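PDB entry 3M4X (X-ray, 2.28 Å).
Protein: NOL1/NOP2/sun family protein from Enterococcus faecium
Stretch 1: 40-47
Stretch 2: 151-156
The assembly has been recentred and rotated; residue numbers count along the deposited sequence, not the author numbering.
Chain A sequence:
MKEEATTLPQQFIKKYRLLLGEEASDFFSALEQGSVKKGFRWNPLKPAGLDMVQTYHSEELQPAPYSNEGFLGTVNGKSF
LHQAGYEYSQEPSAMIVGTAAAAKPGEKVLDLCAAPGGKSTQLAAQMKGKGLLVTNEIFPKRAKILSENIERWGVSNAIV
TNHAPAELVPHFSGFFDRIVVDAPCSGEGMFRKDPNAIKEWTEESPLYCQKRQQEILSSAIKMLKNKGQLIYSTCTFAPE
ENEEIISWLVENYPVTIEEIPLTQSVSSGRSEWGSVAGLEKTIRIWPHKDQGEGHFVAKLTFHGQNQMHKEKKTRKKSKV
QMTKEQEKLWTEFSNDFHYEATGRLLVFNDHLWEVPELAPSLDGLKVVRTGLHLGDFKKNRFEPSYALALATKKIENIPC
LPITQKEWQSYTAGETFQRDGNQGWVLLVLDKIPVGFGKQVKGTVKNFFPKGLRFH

Stretch 1, residues 40-47: FRWNPLKP
Stretch 2, residues 151-156: ERWGVS

How are the two backbones set against each other? Phe40 and Arg41 lie in a strand that begins earlier in the chain, and the chain then folds into a type I beta turn from Asn43 to Lys46 (phi/psi Pro44 -69/-14, Leu45 -72/-20), closed by Lys46 N to Asn43 O at 3.1 Å. Stretch 2 carries the last turn of a helix and the loop after it; Gly154 is the first residue to leave helical phi/psi (82/27), in a Schellman motif that includes Gly154 N to Glu151 O at 3.0 Å. Asn43 CA lies 7.4 Å from Trp153 CA, and Leu45 CA 7.0 Å from Gly154 CA; between these pairs the chains advance in roughly the same direction. The contact buries 355 Å², both sides summed, Trp153 contributing the largest share.

Which polar bonds join them? The helix end leaves carbonyls free to accept, and the turn supplies donors. Asn43 (chi1 t, chi2 -9°) donates ND2 to Trp153 O at 2.8 Å, while its OD1 accepts Leu45 N at 2.9 Å, so one amide braces the turn and binds the helix end. Lys46, m, m, t, t, starts sideways, but its long chain brings NZ to Arg152 O at 3.1 Å.

What does the Trp153 ring pack against? With chi1 t (-162°) and chi2 -121°, this buried indole reaches across to stretch 1. Asn43 CB lies over its face, 3.6 Å from the six-membered ring centroid and 22° off the normal, a CH-pi contact. Trp42 O sits at the ring edge, 3.7 Å from Trp153 CH2. Arg41 (m, t, m, chi4 107°) places NH1 3.7 Å from Trp153 CZ2.

Where do the apolar side chains meet, and why does glycine suit position 154? Leu45 (m, t) points toward stretch 2, its CD1 4.0 Å from Trp153 CD1 and 4.3 Å from Val155 CG2 (chi1 t). Positive phi favours glycine, and an ideal Gly154 CB would lie a tight 3.1 Å from Lys46 CE.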

ATOM      1  N   PHE A  40      -8.840   9.851  -1.942  1.00 34.73           N
ATOM      2  CA  PHE A  40      -8.613   8.526  -2.488  1.00 33.87           C
ATOM      3  C   PHE A  40      -7.769   8.681  -3.727  1.00 32.30           C
ATOM      4  O   PHE A  40      -7.570   9.789  -4.196  1.00 34.35           O
ATOM      5  CB  PHE A  40      -9.938   7.824  -2.829  1.00 36.87           C
ATOM      6  CG  PHE A  40     -10.728   8.493  -3.923  1.00 31.39           C
ATOM      7  CD1 PHE A  40     -10.657   8.034  -5.225  1.00 32.25           C
ATOM      8  CD2 PHE A  40     -11.563   9.572  -3.640  1.00 37.05           C
ATOM      9  CE1 PHE A  40     -11.403   8.638  -6.236  1.00 33.61           C
ATOM     10  CE2 PHE A  40     -12.308  10.190  -4.645  1.00 36.18           C
ATOM     11  CZ  PHE A  40     -12.226   9.722  -5.940  1.00 37.53           C
ATOM     12  N   ARG A  41      -7.264   7.564  -4.239  1.00 31.99           N
ATOM     13  CA  ARG A  41      -6.455   7.550  -5.453  1.00 34.81           C
ATOM     14  C   ARG A  41      -7.018   6.600  -6.503  1.00 32.45           C
ATOM     15  O   ARG A  41      -7.603   5.563  -6.181  1.00 26.96           O
ATOM     16  CB  ARG A  41      -5.016   7.122  -5.142  1.00 39.00           C
ATOM     17  CG  ARG A  41      -4.145   8.186  -4.502  1.00 38.86           C
ATOM     18  CD  ARG A  41      -2.749   7.632  -4.226  1.00 39.21           C
ATOM     19  NE  ARG A  41      -2.793   6.748  -3.078  1.00 40.53           N
ATOM     20  CZ  ARG A  41      -2.691   5.424  -3.125  1.00 32.94           C
ATOM     21  NH1 ARG A  41      -2.494   4.790  -4.266  1.00 27.94           N
ATOM     22  NH2 ARG A  41      -2.770   4.735  -2.005  1.00 28.07           N
ATOM     23  N   TRP A  42      -6.834   6.973  -7.764  1.00 31.22           N
ATOM     24  CA  TRP A  42      -7.074   6.062  -8.858  1.00 32.38           C
ATOM     25  C   TRP A  42      -5.825   5.207  -9.095  1.00 33.78           C
ATOM     26  O   TRP A  42      -4.757   5.451  -8.511  1.00 33.20           O
ATOM     27  CB  TRP A  42      -7.530   6.809 -10.132  1.00 25.45           C
ATOM     28  CG  TRP A  42      -6.550   7.801 -10.683  1.00 27.70           C
ATOM     29  CD1 TRP A  42      -6.413   9.116 -10.314  1.00 31.95           C
ATOM     30  CD2 TRP A  42      -5.583   7.571 -11.711  1.00 31.23           C
ATOM     31  NE1 TRP A  42      -5.421   9.712 -11.057  1.00 32.60           N
ATOM     32  CE2 TRP A  42      -4.890   8.784 -11.914  1.00 32.50           C
ATOM     33  CE3 TRP A  42      -5.242   6.456 -12.491  1.00 26.21           C
ATOM     34  CZ2 TRP A  42      -3.876   8.915 -12.858  1.00 35.59           C
ATOM     35  CZ3 TRP A  42      -4.236   6.588 -13.426  1.00 29.81           C
ATOM     36  CH2 TRP A  42      -3.564   7.808 -13.605  1.00 33.69           C
ATOM     37  N   ASN A  43      -5.972   4.203  -9.953  1.00 28.31           N
ATOM     38  CA  ASN A  43      -5.004   3.130 -10.065  1.00 25.02           C
ATOM     39  C   ASN A  43      -4.467   2.977 -11.492  1.00 28.86           C
ATOM     40  O   ASN A  43      -5.165   2.471 -12.371  1.00 32.34           O
ATOM     41  CB  ASN A  43      -5.646   1.823  -9.578  1.00 27.11           C
ATOM     42  CG  ASN A  43      -4.641   0.703  -9.444  1.00 23.90           C
ATOM     43  OD1 ASN A  43      -3.505   0.847  -9.861  1.00 26.41           O
ATOM     44  ND2 ASN A  43      -5.059  -0.417  -8.871  1.00 22.54           N
ATOM     45  N   PRO A  44      -3.225   3.433 -11.719  1.00 28.54           N
ATOM     46  CA  PRO A  44      -2.550   3.367 -13.023  1.00 30.07           C
ATOM     47  C   PRO A  44      -2.216   1.930 -13.413  1.00 34.07           C
ATOM     48  O   PRO A  44      -1.876   1.674 -14.564  1.00 32.97           O
ATOM     49  CB  PRO A  44      -1.244   4.141 -12.807  1.00 34.29           C
ATOM     50  CG  PRO A  44      -1.341   4.758 -11.433  1.00 31.54           C
ATOM     51  CD  PRO A  44      -2.381   4.034 -10.666  1.00 27.34           C
ATOM     52  N   LEU A  45      -2.300   1.004 -12.464  1.00 35.25           N
ATOM     53  CA  LEU A  45      -2.122  -0.411 -12.787  1.00 33.40           C
ATOM     54  C   LEU A  45      -3.309  -0.995 -13.559  1.00 36.77           C
ATOM     55  O   LEU A  45      -3.172  -2.022 -14.231  1.00 36.53           O
ATOM     56  CB  LEU A  45      -1.871  -1.226 -11.520  1.00 29.14           C
ATOM     57  CG  LEU A  45      -0.651  -0.785 -10.698  1.00 31.54           C
ATOM     58  CD1 LEU A  45      -0.565  -1.573  -9.406  1.00 17.19           C
ATOM     59  CD2 LEU A  45       0.648  -0.919 -11.510  1.00 22.16           C
ATOM     60  N   LYS A  46      -4.466  -0.338 -13.471  1.00 32.97           N
ATOM     61  CA  LYS A  46      -5.696  -0.864 -14.063  1.00 31.23           C
ATOM     62  C   LYS A  46      -5.936  -0.398 -15.501  1.00 29.99           C
ATOM     63  O   LYS A  46      -5.540   0.695 -15.875  1.00 31.38           O
ATOM     64  CB  LYS A  46      -6.903  -0.484 -13.195  1.00 33.51           C
ATOM     65  CG  LYS A  46      -6.846  -1.009 -11.764  1.00 27.71           C
ATOM     66  CD  LYS A  46      -7.148  -2.504 -11.727  1.00 26.13           C
ATOM     67  CE  LYS A  46      -6.938  -3.040 -10.327  1.00 24.75           C
ATOM     68  NZ  LYS A  46      -7.668  -4.300 -10.077  1.00 26.19           N
ATOM     69  N   PRO A  47      -6.589  -1.240 -16.314  1.00 29.69           N
ATOM     70  CA  PRO A  47      -7.058  -0.813 -17.643  1.00 35.00           C
ATOM     71  C   PRO A  47      -7.937   0.431 -17.537  1.00 31.00           C
ATOM     72  O   PRO A  47      -8.957   0.367 -16.857  1.00 35.72           O
ATOM     73  CB  PRO A  47      -7.933  -1.992 -18.112  1.00 27.18           C
ATOM     74  CG  PRO A  47      -7.509  -3.165 -17.299  1.00 30.65           C
ATOM     75  CD  PRO A  47      -6.961  -2.633 -15.993  1.00 28.88           C
ATOM     76  N   GLU A 151      -4.105  -7.513  -3.379  1.00 30.17           N
ATOM     77  CA  GLU A 151      -4.816  -8.269  -4.391  1.00 29.33           C
ATOM     78  C   GLU A 151      -5.886  -7.438  -5.110  1.00 25.87           C
ATOM     79  O   GLU A 151      -6.010  -7.491  -6.332  1.00 26.43           O
ATOM     80  CB  GLU A 151      -5.444  -9.498  -3.741  1.00 31.34           C
ATOM     81  CG  GLU A 151      -6.250 -10.349  -4.680  1.00 34.05           C
ATOM     82  CD  GLU A 151      -7.015 -11.410  -3.941  1.00 37.22           C
ATOM     83  OE1 GLU A 151      -8.060 -11.081  -3.354  1.00 36.17           O
ATOM     84  OE2 GLU A 151      -6.569 -12.572  -3.937  1.00 42.99           O
ATOM     85  N   ARG A 152      -6.648  -6.652  -4.360  1.00 30.78           N
ATOM     86  CA  ARG A 152      -7.721  -5.861  -4.963  1.00 32.75           C
ATOM     87  C   ARG A 152      -7.150  -4.850  -5.949  1.00 32.78           C
ATOM     88  O   ARG A 152      -7.715  -4.613  -7.034  1.00 29.69           O
ATOM     89  CB  ARG A 152      -8.571  -5.176  -3.887  1.00 27.58           C
ATOM     90  CG  ARG A 152      -9.713  -4.292  -4.425  1.00 31.06           C
ATOM     91  CD  ARG A 152     -10.615  -3.766  -3.277  1.00 35.75           C
ATOM     92  NE  ARG A 152      -9.845  -2.954  -2.342  1.00 37.74           N
ATOM     93  CZ  ARG A 152      -9.696  -1.630  -2.438  1.00 40.28           C
ATOM     94  NH1 ARG A 152     -10.283  -0.950  -3.424  1.00 32.08           N
ATOM     95  NH2 ARG A 152      -8.953  -0.987  -1.545  1.00 30.73           N
ATOM     96  N   TRP A 153      -6.005  -4.302  -5.560  1.00 28.55           N
ATOM     97  CA  TRP A 153      -5.316  -3.233  -6.261  1.00 27.72           C
ATOM     98  C   TRP A 153      -4.661  -3.789  -7.502  1.00 29.37           C
ATOM     99  O   TRP A 153      -4.223  -3.034  -8.367  1.00 27.00           O
ATOM    100  CB  TRP A 153      -4.255  -2.613  -5.327  1.00 31.25           C
ATOM    101  CG  TRP A 153      -3.749  -1.247  -5.726  1.00 28.31           C
ATOM    102  CD1 TRP A 153      -2.456  -0.898  -5.998  1.00 30.48           C
ATOM    103  CD2 TRP A 153      -4.528  -0.043  -5.864  1.00 26.74           C
ATOM    104  NE1 TRP A 153      -2.383   0.441  -6.314  1.00 34.37           N
ATOM    105  CE2 TRP A 153      -3.640   0.988  -6.240  1.00 31.14           C
ATOM    106  CE3 TRP A 153      -5.890   0.258  -5.719  1.00 23.37           C
ATOM    107  CZ2 TRP A 153      -4.066   2.297  -6.469  1.00 31.83           C
ATOM    108  CZ3 TRP A 153      -6.317   1.569  -5.960  1.00 28.83           C
ATOM    109  CH2 TRP A 153      -5.406   2.566  -6.325  1.00 32.58           C
ATOM    110  N   GLY A 154      -4.585  -5.117  -7.586  1.00 33.96           N
ATOM    111  CA  GLY A 154      -4.037  -5.764  -8.767  1.00 35.33           C
ATOM    112  C   GLY A 154      -2.521  -5.854  -8.818  1.00 36.47           C
ATOM    113  O   GLY A 154      -1.929  -5.920  -9.894  1.00 35.88           O
ATOM    114  N   VAL A 155      -1.883  -5.883  -7.655  1.00 39.62           N
ATOM    115  CA  VAL A 155      -0.417  -5.920  -7.593  1.00 31.47           C
ATOM    116  C   VAL A 155       0.067  -7.337  -7.807  1.00 26.10           C
ATOM    117  O   VAL A 155      -0.350  -8.253  -7.104  1.00 31.33           O
ATOM    118  CB  VAL A 155       0.080  -5.434  -6.228  1.00 30.35           C
ATOM    119  CG1 VAL A 155       1.628  -5.452  -6.157  1.00 25.29           C
ATOM    120  CG2 VAL A 155      -0.485  -4.053  -5.939  1.00 24.18           C
ATOM    121  N   SER A 156       0.960  -7.514  -8.769  1.00 26.90           N
ATOM    122  CA  SER A 156       1.426  -8.847  -9.123  1.00 35.56           C
ATOM    123  C   SER A 156       2.843  -9.158  -8.647  1.00 36.81           C
ATOM    124  O   SER A 156       3.263 -10.297  -8.719  1.00 36.39           O
ATOM    125  CB  SER A 156       1.329  -9.054 -10.635  1.00 38.69           C
ATOM    126  OG  SER A 156       2.024  -8.028 -11.320  1.00 42.06           O
TER